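PDB 4N4B: GH62 arabinofuranosidase from Podospora anserina, which probably hydrolyses terminal alpha-L-arabinofuranosyl residues from arabinose-substituted xylan, as a calcium-containing five-bladed beta-propeller enzyme of glycoside hydrolase family 62. Local coordinates for residues A[23-31]-A[264-275]; A[233-243]-A[280-288]. All coordinates share one frame; numbering follows the deposited sequence.

Contact 1: residues A[23-31]-A[264-275]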
loop_
_atom_site.group_PDB
_atom_site.type_symbol
_atom_site.label_atom_id
_atom_site.label_comp_id
_atom_site.label_asym_id
_atom_site.label_seq_id
_atom_site.Cartn_x
_atom_site.Cartn_y
_atom_site.Cartn_z
ATOM N N PRO A 23 -18.671 -3.298 -8.255
ATOM C CA PRO A 23 -19.590 -4.360 -7.820
ATOM C C PRO A 23 -19.586 -4.450 -6.306
ATOM O O PRO A 23 -18.586 -4.107 -5.600
ATOM C CB PRO A 23 -19.012 -5.575 -8.578
ATOM C CG PRO A 23 -17.502 -5.308 -8.518
ATOM C CD PRO A 23 -17.360 -3.811 -8.683
ATOM N N THR A 24 -20.645 -5.011 -5.740
ATOM C CA THR A 24 -20.664 -5.399 -4.353
ATOM C C THR A 24 -19.975 -6.776 -4.065
ATOM O O THR A 24 -19.495 -6.992 -2.939
ATOM C CB THR A 24 -22.095 -5.352 -3.784
ATOM O OG1 THR A 24 -22.879 -6.298 -4.486
ATOM C CG2 THR A 24 -22.699 -3.998 -4.041
ATOM N N THR A 25 -19.884 -7.672 -5.082
ATOM C CA THR A 25 -19.047 -8.928 -4.973
ATOM C C THR A 25 -17.934 -8.821 -6.022
ATOM O O THR A 25 -18.018 -8.242 -7.094
ATOM C CB THR A 25 -19.848 -10.219 -5.197
ATOM O OG1 THR A 25 -20.024 -10.503 -6.618
ATOM C CG2 THR A 25 -21.102 -10.270 -4.364
ATOM N N TRP A 26 -16.805 -9.425 -5.637
ATOM C CA TRP A 26 -15.572 -9.298 -6.403
ATOM C C TRP A 26 -15.019 -10.688 -6.748
ATOM O O TRP A 26 -15.065 -11.590 -5.936
ATOM C CB TRP A 26 -14.490 -8.574 -5.508
ATOM C CG TRP A 26 -14.832 -7.108 -5.318
ATOM C CD1 TRP A 26 -15.882 -6.632 -4.606
ATOM C CD2 TRP A 26 -14.255 -6.014 -6.013
ATOM N NE1 TRP A 26 -15.943 -5.275 -4.757
ATOM C CE2 TRP A 26 -14.993 -4.856 -5.610
ATOM C CE3 TRP A 26 -13.204 -5.874 -6.905
ATOM C CZ2 TRP A 26 -14.696 -3.593 -6.101
ATOM C CZ3 TRP A 26 -12.884 -4.625 -7.353
ATOM C CH2 TRP A 26 -13.696 -3.486 -7.003
ATOM N N GLN A 27 -14.426 -10.747 -7.934
ATOM C CA GLN A 27 -13.754 -11.955 -8.436
ATOM C C GLN A 27 -12.479 -11.578 -9.127
ATOM O O GLN A 27 -12.426 -10.573 -9.848
ATOM C CB GLN A 27 -14.651 -12.746 -9.408
ATOM C CG GLN A 27 -16.059 -13.101 -8.890
ATOM C CD GLN A 27 -16.131 -14.047 -7.705
ATOM O OE1 GLN A 27 -17.075 -14.060 -6.895
ATOM N NE2 GLN A 27 -15.107 -14.799 -7.568
ATOM N N TRP A 28 -11.444 -12.407 -8.959
ATOM C CA TRP A 28 -10.082 -12.158 -9.440
ATOM C C TRP A 28 -9.423 -13.329 -10.095
ATOM O O TRP A 28 -9.706 -14.462 -9.727
ATOM C CB TRP A 28 -9.232 -11.714 -8.278
ATOM C CG TRP A 28 -9.671 -10.574 -7.473
ATOM C CD1 TRP A 28 -10.421 -10.666 -6.346
ATOM C CD2 TRP A 28 -9.350 -9.187 -7.645
ATOM N NE1 TRP A 28 -10.664 -9.402 -5.829
ATOM C CE2 TRP A 28 -9.946 -8.492 -6.571
ATOM C CE3 TRP A 28 -8.559 -8.475 -8.584
ATOM C CZ2 TRP A 28 -9.818 -7.107 -6.454
ATOM C CZ3 TRP A 28 -8.401 -7.120 -8.428
ATOM C CH2 TRP A 28 -9.076 -6.470 -7.377
ATOM N N THR A 29 -8.510 -13.040 -10.982
ATOM C CA THR A 29 -7.550 -14.015 -11.515
ATOM C C THR A 29 -6.162 -13.571 -11.062
ATOM O O THR A 29 -5.778 -12.378 -11.277
ATOM C CB THR A 29 -7.592 -13.957 -13.050
ATOM O OG1 THR A 29 -8.787 -14.651 -13.460
ATOM C CG2 THR A 29 -6.345 -14.616 -13.688
ATOM N N SER A 30 -5.351 -14.478 -10.522
ATOM C CA SER A 30 -3.965 -14.197 -10.086
ATOM C C SER A 30 -2.879 -14.751 -11.030
ATOM O O SER A 30 -3.050 -15.868 -11.567
ATOM C CB SER A 30 -3.739 -14.779 -8.693
ATOM O OG SER A 30 -2.455 -14.465 -8.235
ATOM N N THR A 31 -1.816 -14.010 -11.133
ATOM C CA THR A 31 -0.546 -14.534 -11.685
ATOM C C THR A 31 0.121 -15.478 -10.673
ATOM O O THR A 31 -0.312 -15.590 -9.524
ATOM C CB THR A 31 0.439 -13.380 -11.986
ATOM O OG1 THR A 31 0.881 -12.778 -10.735
ATOM C CG2 THR A 31 -0.171 -12.320 -12.885
ATOM N N ASN A 264 -18.029 -12.366 1.662
ATOM C CA ASN A 264 -18.069 -11.423 0.590
ATOM C C ASN A 264 -16.897 -10.445 0.710
ATOM O O ASN A 264 -17.042 -9.346 1.179
ATOM C CB ASN A 264 -19.331 -10.592 0.567
ATOM C CG ASN A 264 -19.410 -9.732 -0.658
ATOM O OD1 ASN A 264 -19.014 -10.108 -1.770
ATOM N ND2 ASN A 264 -19.897 -8.553 -0.472
ATOM N N PRO A 265 -15.694 -10.936 0.360
ATOM C CA PRO A 265 -14.456 -10.225 0.601
ATOM C C PRO A 265 -14.106 -9.367 -0.574
ATOM O O PRO A 265 -14.481 -9.572 -1.684
ATOM C CB PRO A 265 -13.417 -11.306 0.769
ATOM C CG PRO A 265 -13.913 -12.413 -0.113
ATOM C CD PRO A 265 -15.409 -12.358 -0.021
ATOM N N TRP A 266 -13.304 -8.341 -0.314
ATOM C CA TRP A 266 -12.670 -7.662 -1.438
ATOM C C TRP A 266 -11.684 -8.548 -2.222
ATOM O O TRP A 266 -11.864 -8.748 -3.404
ATOM C CB TRP A 266 -12.057 -6.283 -1.070
ATOM C CG TRP A 266 -11.758 -5.427 -2.287
ATOM C CD1 TRP A 266 -12.678 -4.721 -3.000
ATOM C CD2 TRP A 266 -10.499 -5.150 -2.925
ATOM N NE1 TRP A 266 -12.117 -4.063 -4.026
ATOM C CE2 TRP A 266 -10.761 -4.311 -4.043
ATOM C CE3 TRP A 266 -9.198 -5.594 -2.741
ATOM C CZ2 TRP A 266 -9.786 -3.908 -4.896
ATOM C CZ3 TRP A 266 -8.214 -5.180 -3.551
ATOM C CH2 TRP A 266 -8.478 -4.313 -4.625
ATOM N N ALA A 267 -10.764 -9.146 -1.478
ATOM C CA ALA A 267 -9.833 -10.144 -2.073
ATOM C C ALA A 267 -9.409 -11.085 -0.961
ATOM O O ALA A 267 -9.007 -10.680 0.127
ATOM C CB ALA A 267 -8.606 -9.491 -2.712
ATOM N N ARG A 268 -9.549 -12.407 -1.265
ATOM C CA ARG A 268 -9.315 -13.447 -0.284
ATOM C C ARG A 268 -9.126 -14.734 -1.088
ATOM O O ARG A 268 -9.494 -14.814 -2.222
ATOM C CB ARG A 268 -10.498 -13.532 0.714
ATOM C CG ARG A 268 -10.346 -14.501 1.848
ATOM C CD ARG A 268 -11.363 -14.257 3.030
ATOM N NE ARG A 268 -11.155 -15.241 4.080
ATOM C CZ ARG A 268 -11.756 -16.451 4.057
ATOM N NH1 ARG A 268 -12.674 -16.752 3.204
ATOM N NH2 ARG A 268 -11.346 -17.343 4.920
ATOM N N SER A 269 -8.656 -15.769 -0.393
ATOM C CA SER A 269 -8.496 -17.071 -1.052
ATOM C C SER A 269 -9.759 -17.533 -1.742
ATOM O O SER A 269 -9.696 -18.225 -2.757
ATOM C CB SER A 269 -8.072 -18.147 -0.104
ATOM O OG SER A 269 -8.987 -18.343 0.921
ATOM N N ASN A 270 -10.931 -17.222 -1.225
ATOM C CA ASN A 270 -12.160 -17.675 -1.794
ATOM C C ASN A 270 -12.692 -16.935 -3.002
ATOM O O ASN A 270 -13.711 -17.349 -3.580
ATOM C CB ASN A 270 -13.253 -17.878 -0.740
ATOM C CG ASN A 270 -13.599 -16.601 -0.019
ATOM O OD1 ASN A 270 -12.756 -15.757 0.271
ATOM N ND2 ASN A 270 -14.858 -16.469 0.353
ATOM N N ASN A 271 -12.036 -15.849 -3.410
ATOM C CA ASN A 271 -12.450 -15.175 -4.648
ATOM C C ASN A 271 -11.316 -14.874 -5.602
ATOM O O ASN A 271 -11.454 -14.083 -6.501
ATOM C CB ASN A 271 -13.327 -13.933 -4.377
ATOM C CG ASN A 271 -12.526 -12.734 -3.823
ATOM O OD1 ASN A 271 -11.360 -12.907 -3.385
ATOM N ND2 ASN A 271 -13.145 -11.543 -3.820
ATOM N N VAL A 272 -10.218 -15.582 -5.442
ATOM C CA VAL A 272 -9.053 -15.477 -6.318
ATOM C C VAL A 272 -8.748 -16.812 -6.989
ATOM O O VAL A 272 -8.512 -17.771 -6.332
ATOM C CB VAL A 272 -7.797 -14.979 -5.537
ATOM C CG1 VAL A 272 -6.536 -14.941 -6.428
ATOM C CG2 VAL A 272 -8.027 -13.606 -4.947
ATOM N N GLN A 273 -8.796 -16.821 -8.313
ATOM C CA GLN A 273 -8.499 -17.982 -9.120
ATOM C C GLN A 273 -7.085 -17.888 -9.635
ATOM O O GLN A 273 -6.717 -16.917 -10.133
ATOM C CB GLN A 273 -9.463 -18.016 -10.300
ATOM C CG GLN A 273 -9.311 -19.232 -11.217
ATOM C CD GLN A 273 -10.361 -19.230 -12.307
ATOM O OE1 GLN A 273 -11.258 -20.001 -12.258
ATOM N NE2 GLN A 273 -10.252 -18.370 -13.229
ATOM N N PHE A 274 -6.342 -18.969 -9.501
ATOM C CA PHE A 274 -4.998 -19.008 -9.988
ATOM C C PHE A 274 -4.920 -19.638 -11.351
ATOM O O PHE A 274 -5.551 -20.598 -11.574
ATOM C CB PHE A 274 -4.103 -19.720 -8.959
ATOM C CG PHE A 274 -3.900 -18.913 -7.704
ATOM C CD1 PHE A 274 -4.866 -18.865 -6.751
ATOM C CD2 PHE A 274 -2.774 -18.138 -7.550
ATOM C CE1 PHE A 274 -4.698 -18.093 -5.641
ATOM C CE2 PHE A 274 -2.599 -17.371 -6.452
ATOM C CZ PHE A 274 -3.555 -17.334 -5.496
ATOM N N ASP A 275 -4.166 -18.978 -12.225
ATOM C CA ASP A 275 -3.937 -19.424 -13.604
ATOM C C ASP A 275 -3.045 -20.674 -13.655
ATOM O O ASP A 275 -3.286 -21.583 -14.407
ATOM C CB ASP A 275 -3.438 -18.259 -14.485
ATOM C CG ASP A 275 -4.603 -17.472 -15.222
ATOM O OD1 ASP A 275 -5.824 -17.857 -15.179
ATOM O OD2 ASP A 275 -4.237 -16.472 -15.868
HETATM O O HOH W 1 -16.630 -10.607 -2.989
HETATM O O HOH W 2 -1.586 -18.168 -11.762
#
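Trp28 and Val272 begin a short parallel pairing between strands 28-30 and 272-274. Its ladder runs from Trp28 N to Asn271 O, from Gln273 N to Trp28 O and from Ser30 N to Gln273 O; a weak, longer bond from Asp275 N to Ser30 O ends it, and a water bonded to Ser30 O also reaches Asp275 N, weakly.

From the start of the ladder back toward Thr24, side-chain donors add to or replace backbone ones. Trp28 NE1 bonds Trp266 O at 2.8 Å, with the oxygen in the indole plane and the N-H in the carbonyl plane. Asn271 ND2 reaches Trp26 O from above its carbonyl plane (2.9 Å) and also bonds Trp266 O, while its OD1 receives Arg268 N. An asparagine suits this bend because its NH2 can bond carbonyls of both segments while its oxygen takes a backbone N-H of its own loop. Farther back, Asn264 ND2 gives Thr24 O a fairly straight bond of 2.9 Å, the acceptor lying in its amide plane.

The aromatic contacts centre on Trp266. With CG anti to the backbone N (chi1 -164°), its indole swings toward the other segment and sets NE1 over one face of Trp26, 3.3 Å from Trp26 CZ2. Trp28 turns the CZ2-CH2 edge of its indole to the face of Trp266 in a T-shaped pair, the planes 70° apart. At the other end, Ser30 CB sits over the Phe274 ring in a CH-pi contact.

The indoles thus supply apolar surface, and that of Trp28 a directed N-H as well: with the backbone ladder, they join the N-terminal segment to the propeller's closing sheet.

Contact 2: residues A[233-243]-A[280-288]; sequences EAIGTDGHRWF and TKSISHGEI. With CA (calcium ion), chain B.
Glu233 reaches across to Ser284 and His285 with an extended side chain. Its CB and CG carry it forward, CG anti to the backbone N (chi1 -174°), and CD comes within 3.2 Å of Ser284 OG. The carboxylate then divides its work. OE1 accepts His285 N at 2.9 Å, from above the carboxylate plane and with a bent N-H approach. OE2 accepts Ser284 OG at 2.6 Å on its syn side, and also Arg241 NH1 in a salt bridge; these two donors come from opposite faces of the plane. A glutamate suits this buried place because its length spans the gap and its two oxygens serve three donors. Arg241 also forms a salt bridge with Glu216, so it links two carboxylates.

Serine is equally apt at 282, where its short hydroxyl takes a backbone N-H: Arg241 N lies 2.9 Å from Ser282 OG. In return, Ile283 N bonds Arg241 O. Farther out, Lys281 CB lies directly over the His240 ring, 3.7 Å from its centroid, a CH-pi contact made by the aliphatic part of the lysine. Phe243 presents its edge to the backbone at Ser284 and His285.

His285 NE2 binds the calcium ion at 2.2 Å, and five waters are its other ligands. Glu233 fixes the backbone from which the imidazole projects and probably acts as a second-shell residue. The chain turns a corner at His285 and enters strand 286-288, an edge strand of the closing sheet, while Glu233 and Arg241 belong to the neighbouring blade's antiparallel strands 228-235 and 241-248.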
loop_
_atom_site.group_PDB
_atom_site.type_symbol
_atom_site.label_atom_id
_atom_site.label_comp_id
_atom_site.label_asym_id
_atom_site.label_seq_id
_atom_site.Cartn_x
_atom_site.Cartn_y
_atom_site.Cartn_z
ATOM N N GLU A 233 -6.301 -4.408 5.116
ATOM C CA GLU A 233 -5.946 -5.816 5.278
ATOM C C GLU A 233 -6.417 -6.290 6.660
ATOM O O GLU A 233 -6.267 -5.595 7.670
ATOM C CB GLU A 233 -4.450 -5.945 5.089
ATOM C CG GLU A 233 -3.979 -7.409 5.081
ATOM C CD GLU A 233 -2.516 -7.609 4.853
ATOM O OE1 GLU A 233 -1.833 -6.685 4.348
ATOM O OE2 GLU A 233 -2.010 -8.732 5.188
ATOM N N ALA A 234 -6.873 -7.535 6.628
ATOM C CA ALA A 234 -7.353 -8.233 7.804
ATOM C C ALA A 234 -6.732 -9.628 7.906
ATOM O O ALA A 234 -6.108 -10.119 6.952
ATOM C CB ALA A 234 -8.860 -8.308 7.714
ATOM N N ILE A 235 -6.854 -10.255 9.087
ATOM C CA ILE A 235 -6.337 -11.607 9.379
ATOM C C ILE A 235 -7.561 -12.461 9.591
ATOM O O ILE A 235 -8.285 -12.203 10.570
ATOM C CB ILE A 235 -5.371 -11.632 10.529
ATOM C CG1 ILE A 235 -4.232 -10.591 10.412
ATOM C CG2 ILE A 235 -4.906 -13.042 10.776
ATOM C CD1 ILE A 235 -3.243 -10.560 11.591
ATOM N N GLY A 236 -7.841 -13.438 8.765
ATOM C CA GLY A 236 -9.075 -14.206 8.837
ATOM C C GLY A 236 -9.008 -15.260 9.960
ATOM O O GLY A 236 -7.991 -15.493 10.556
ATOM N N THR A 237 -10.197 -15.841 10.161
ATOM C CA THR A 237 -10.303 -16.960 11.131
ATOM C C THR A 237 -9.381 -18.104 10.804
ATOM O O THR A 237 -8.811 -18.721 11.763
ATOM C CB THR A 237 -11.753 -17.429 11.180
ATOM O OG1 THR A 237 -12.212 -17.675 9.847
ATOM C CG2 THR A 237 -12.503 -16.295 11.683
ATOM N N ASP A 238 -9.066 -18.327 9.528
ATOM C CA ASP A 238 -8.062 -19.300 9.114
ATOM C C ASP A 238 -6.620 -18.863 9.254
ATOM O O ASP A 238 -5.719 -19.605 8.871
ATOM C CB ASP A 238 -8.322 -19.718 7.681
ATOM C CG ASP A 238 -8.311 -18.530 6.653
ATOM O OD1 ASP A 238 -7.932 -17.403 6.995
ATOM O OD2 ASP A 238 -8.671 -18.848 5.506
ATOM N N GLY A 239 -6.387 -17.612 9.691
ATOM C CA GLY A 239 -5.042 -17.158 9.869
ATOM C C GLY A 239 -4.473 -16.445 8.655
ATOM O O GLY A 239 -3.373 -15.920 8.770
ATOM N N HIS A 240 -5.154 -16.495 7.557
ATOM C CA HIS A 240 -4.578 -15.907 6.303
ATOM C C HIS A 240 -5.097 -14.520 6.074
ATOM O O HIS A 240 -6.165 -14.076 6.480
ATOM C CB HIS A 240 -5.006 -16.785 5.116
ATOM C CG HIS A 240 -4.379 -18.144 5.176
ATOM N ND1 HIS A 240 -5.100 -19.321 5.313
ATOM C CD2 HIS A 240 -3.082 -18.475 5.194
ATOM C CE1 HIS A 240 -4.262 -20.323 5.353
ATOM N NE2 HIS A 240 -3.040 -19.850 5.337
ATOM N N ARG A 241 -4.243 -13.720 5.418
ATOM C CA ARG A 241 -4.512 -12.326 5.129
ATOM C C ARG A 241 -5.544 -12.177 4.009
ATOM O O ARG A 241 -5.614 -12.991 3.071
ATOM C CB ARG A 241 -3.227 -11.648 4.719
ATOM C CG ARG A 241 -2.067 -11.732 5.705
ATOM C CD ARG A 241 -2.495 -11.295 7.094
ATOM N NE ARG A 241 -1.357 -11.257 8.005
ATOM C CZ ARG A 241 -0.698 -10.171 8.387
ATOM N NH1 ARG A 241 -0.935 -8.993 7.793
ATOM N NH2 ARG A 241 0.281 -10.302 9.298
ATOM N N TRP A 242 -6.354 -11.139 4.103
ATOM C CA TRP A 242 -7.343 -10.803 3.123
ATOM C C TRP A 242 -7.658 -9.317 3.199
ATOM O O TRP A 242 -7.229 -8.630 4.134
ATOM C CB TRP A 242 -8.611 -11.634 3.305
ATOM C CG TRP A 242 -9.376 -11.481 4.571
ATOM C CD1 TRP A 242 -8.911 -11.760 5.847
ATOM C CD2 TRP A 242 -10.646 -10.868 4.717
ATOM N NE1 TRP A 242 -9.920 -11.479 6.760
ATOM C CE2 TRP A 242 -10.991 -10.941 6.083
ATOM C CE3 TRP A 242 -11.587 -10.363 3.819
ATOM C CZ2 TRP A 242 -12.196 -10.448 6.574
ATOM C CZ3 TRP A 242 -12.823 -9.953 4.297
ATOM C CH2 TRP A 242 -13.108 -9.990 5.679
ATOM N N PHE A 243 -8.423 -8.821 2.242
ATOM C CA PHE A 243 -8.793 -7.404 2.155
ATOM C C PHE A 243 -10.312 -7.226 2.325
ATOM O O PHE A 243 -11.135 -7.890 1.676
ATOM C CB PHE A 243 -8.338 -6.787 0.822
ATOM C CG PHE A 243 -6.900 -6.403 0.876
ATOM C CD1 PHE A 243 -6.442 -5.201 1.411
ATOM C CD2 PHE A 243 -5.968 -7.335 0.423
ATOM C CE1 PHE A 243 -5.055 -4.940 1.446
ATOM C CE2 PHE A 243 -4.634 -7.034 0.498
ATOM C CZ PHE A 243 -4.196 -5.876 1.055
ATOM N N THR A 280 -0.262 -19.154 -2.968
ATOM C CA THR A 280 -0.534 -18.457 -1.732
ATOM C C THR A 280 -2.016 -18.622 -1.361
ATOM O O THR A 280 -2.814 -18.736 -2.209
ATOM C CB THR A 280 -0.115 -16.949 -1.856
ATOM O OG1 THR A 280 -0.297 -16.322 -0.611
ATOM C CG2 THR A 280 -0.919 -16.208 -2.913
ATOM N N LYS A 281 -2.310 -18.599 -0.068
ATOM C CA LYS A 281 -3.660 -18.466 0.467
ATOM C C LYS A 281 -3.853 -17.040 0.986
ATOM O O LYS A 281 -4.960 -16.530 0.793
ATOM C CB LYS A 281 -3.970 -19.469 1.578
ATOM C CG LYS A 281 -4.163 -20.815 0.984
ATOM C CD LYS A 281 -4.575 -21.842 2.082
ATOM C CE LYS A 281 -4.591 -23.255 1.507
ATOM N NZ LYS A 281 -4.084 -24.267 2.482
ATOM N N SER A 282 -2.841 -16.446 1.543
ATOM C CA SER A 282 -2.918 -14.994 1.960
ATOM C C SER A 282 -2.958 -14.151 0.690
ATOM O O SER A 282 -2.154 -14.304 -0.219
ATOM C CB SER A 282 -1.736 -14.661 2.793
ATOM O OG SER A 282 -1.968 -15.065 4.156
ATOM N N ILE A 283 -3.801 -13.114 0.718
ATOM C CA ILE A 283 -3.755 -11.968 -0.234
ATOM C C ILE A 283 -3.469 -10.772 0.616
ATOM O O ILE A 283 -4.273 -10.377 1.455
ATOM C CB ILE A 283 -5.096 -11.828 -0.992
ATOM C CG1 ILE A 283 -5.621 -13.132 -1.590
ATOM C CG2 ILE A 283 -4.922 -10.722 -2.011
ATOM C CD1 ILE A 283 -4.753 -13.708 -2.678
ATOM N N SER A 284 -2.267 -10.294 0.550
ATOM C CA SER A 284 -1.762 -9.340 1.542
ATOM C C SER A 284 -1.208 -8.069 0.853
ATOM O O SER A 284 -1.129 -7.997 -0.325
ATOM C CB SER A 284 -0.717 -10.079 2.422
ATOM O OG SER A 284 -0.168 -9.319 3.450
ATOM N N HIS A 285 -0.795 -7.126 1.692
ATOM C CA HIS A 285 -0.396 -5.755 1.389
ATOM C C HIS A 285 -0.052 -5.526 -0.081
ATOM O O HIS A 285 0.924 -5.959 -0.555
ATOM C CB HIS A 285 0.823 -5.367 2.270
ATOM C CG HIS A 285 1.035 -3.887 2.413
ATOM N ND1 HIS A 285 1.507 -3.299 3.557
ATOM C CD2 HIS A 285 0.923 -2.894 1.507
ATOM C CE1 HIS A 285 1.601 -1.999 3.365
ATOM N NE2 HIS A 285 1.235 -1.723 2.133
ATOM N N GLY A 286 -0.866 -4.710 -0.725
ATOM C CA GLY A 286 -0.687 -4.382 -2.124
ATOM C C GLY A 286 -1.235 -3.014 -2.502
ATOM O O GLY A 286 -1.535 -2.223 -1.689
ATOM N N GLU A 287 -1.386 -2.815 -3.798
ATOM C CA GLU A 287 -1.863 -1.530 -4.346
ATOM C C GLU A 287 -2.472 -1.760 -5.709
ATOM O O GLU A 287 -1.989 -2.578 -6.471
ATOM C CB GLU A 287 -0.771 -0.482 -4.448
ATOM C CG GLU A 287 -0.798 0.654 -3.411
ATOM C CD GLU A 287 0.147 1.813 -3.682
ATOM O OE1 GLU A 287 0.237 2.195 -4.912
ATOM O OE2 GLU A 287 0.830 2.268 -2.746
ATOM N N ILE A 288 -3.527 -0.961 -6.029
ATOM C CA ILE A 288 -4.081 -0.929 -7.381
ATOM C C ILE A 288 -3.124 -0.218 -8.347
ATOM O O ILE A 288 -2.580 0.858 -8.003
ATOM C CB ILE A 288 -5.470 -0.270 -7.325
ATOM C CG1 ILE A 288 -6.463 -1.077 -6.491
ATOM C CG2 ILE A 288 -6.002 0.001 -8.775
ATOM C CD1 ILE A 288 -7.887 -0.510 -6.375
HETATM CA CA CA B . 1.048 0.231 1.109
HETATM O O HOH W 3 -6.975 -15.185 2.057
HETATM O O HOH W 4 0.804 -0.841 -0.785
HETATM O O HOH W 5 1.080 2.030 -0.041
HETATM O O HOH W 6 -1.030 0.046 1.245
HETATM O O HOH W 7 3.228 0.123 0.766
HETATM O O HOH W 8 1.261 1.145 2.858
#

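From the N terminus, strand 28-30 is laid down first and waits through four antiparallel sheets until 264-275 returns to it; contact 1 thus closes a loop of more than 230 residues. Within that span lies 233-243, whose partner 280-288 comes only after 264-275, so contact 2 closes a much shorter loop and the two cross instead of nesting. Contact 1 ties the early chain into the five-stranded closing sheet, and contact 2 ties the preceding blade to the chain that leads into that sheet's opposite edge strand, beside the calcium. The contacts also touch directly: Trp266 and Ala267 both face Phe243 in a classic beta bulge, and Arg268 forms a salt bridge with Asp238.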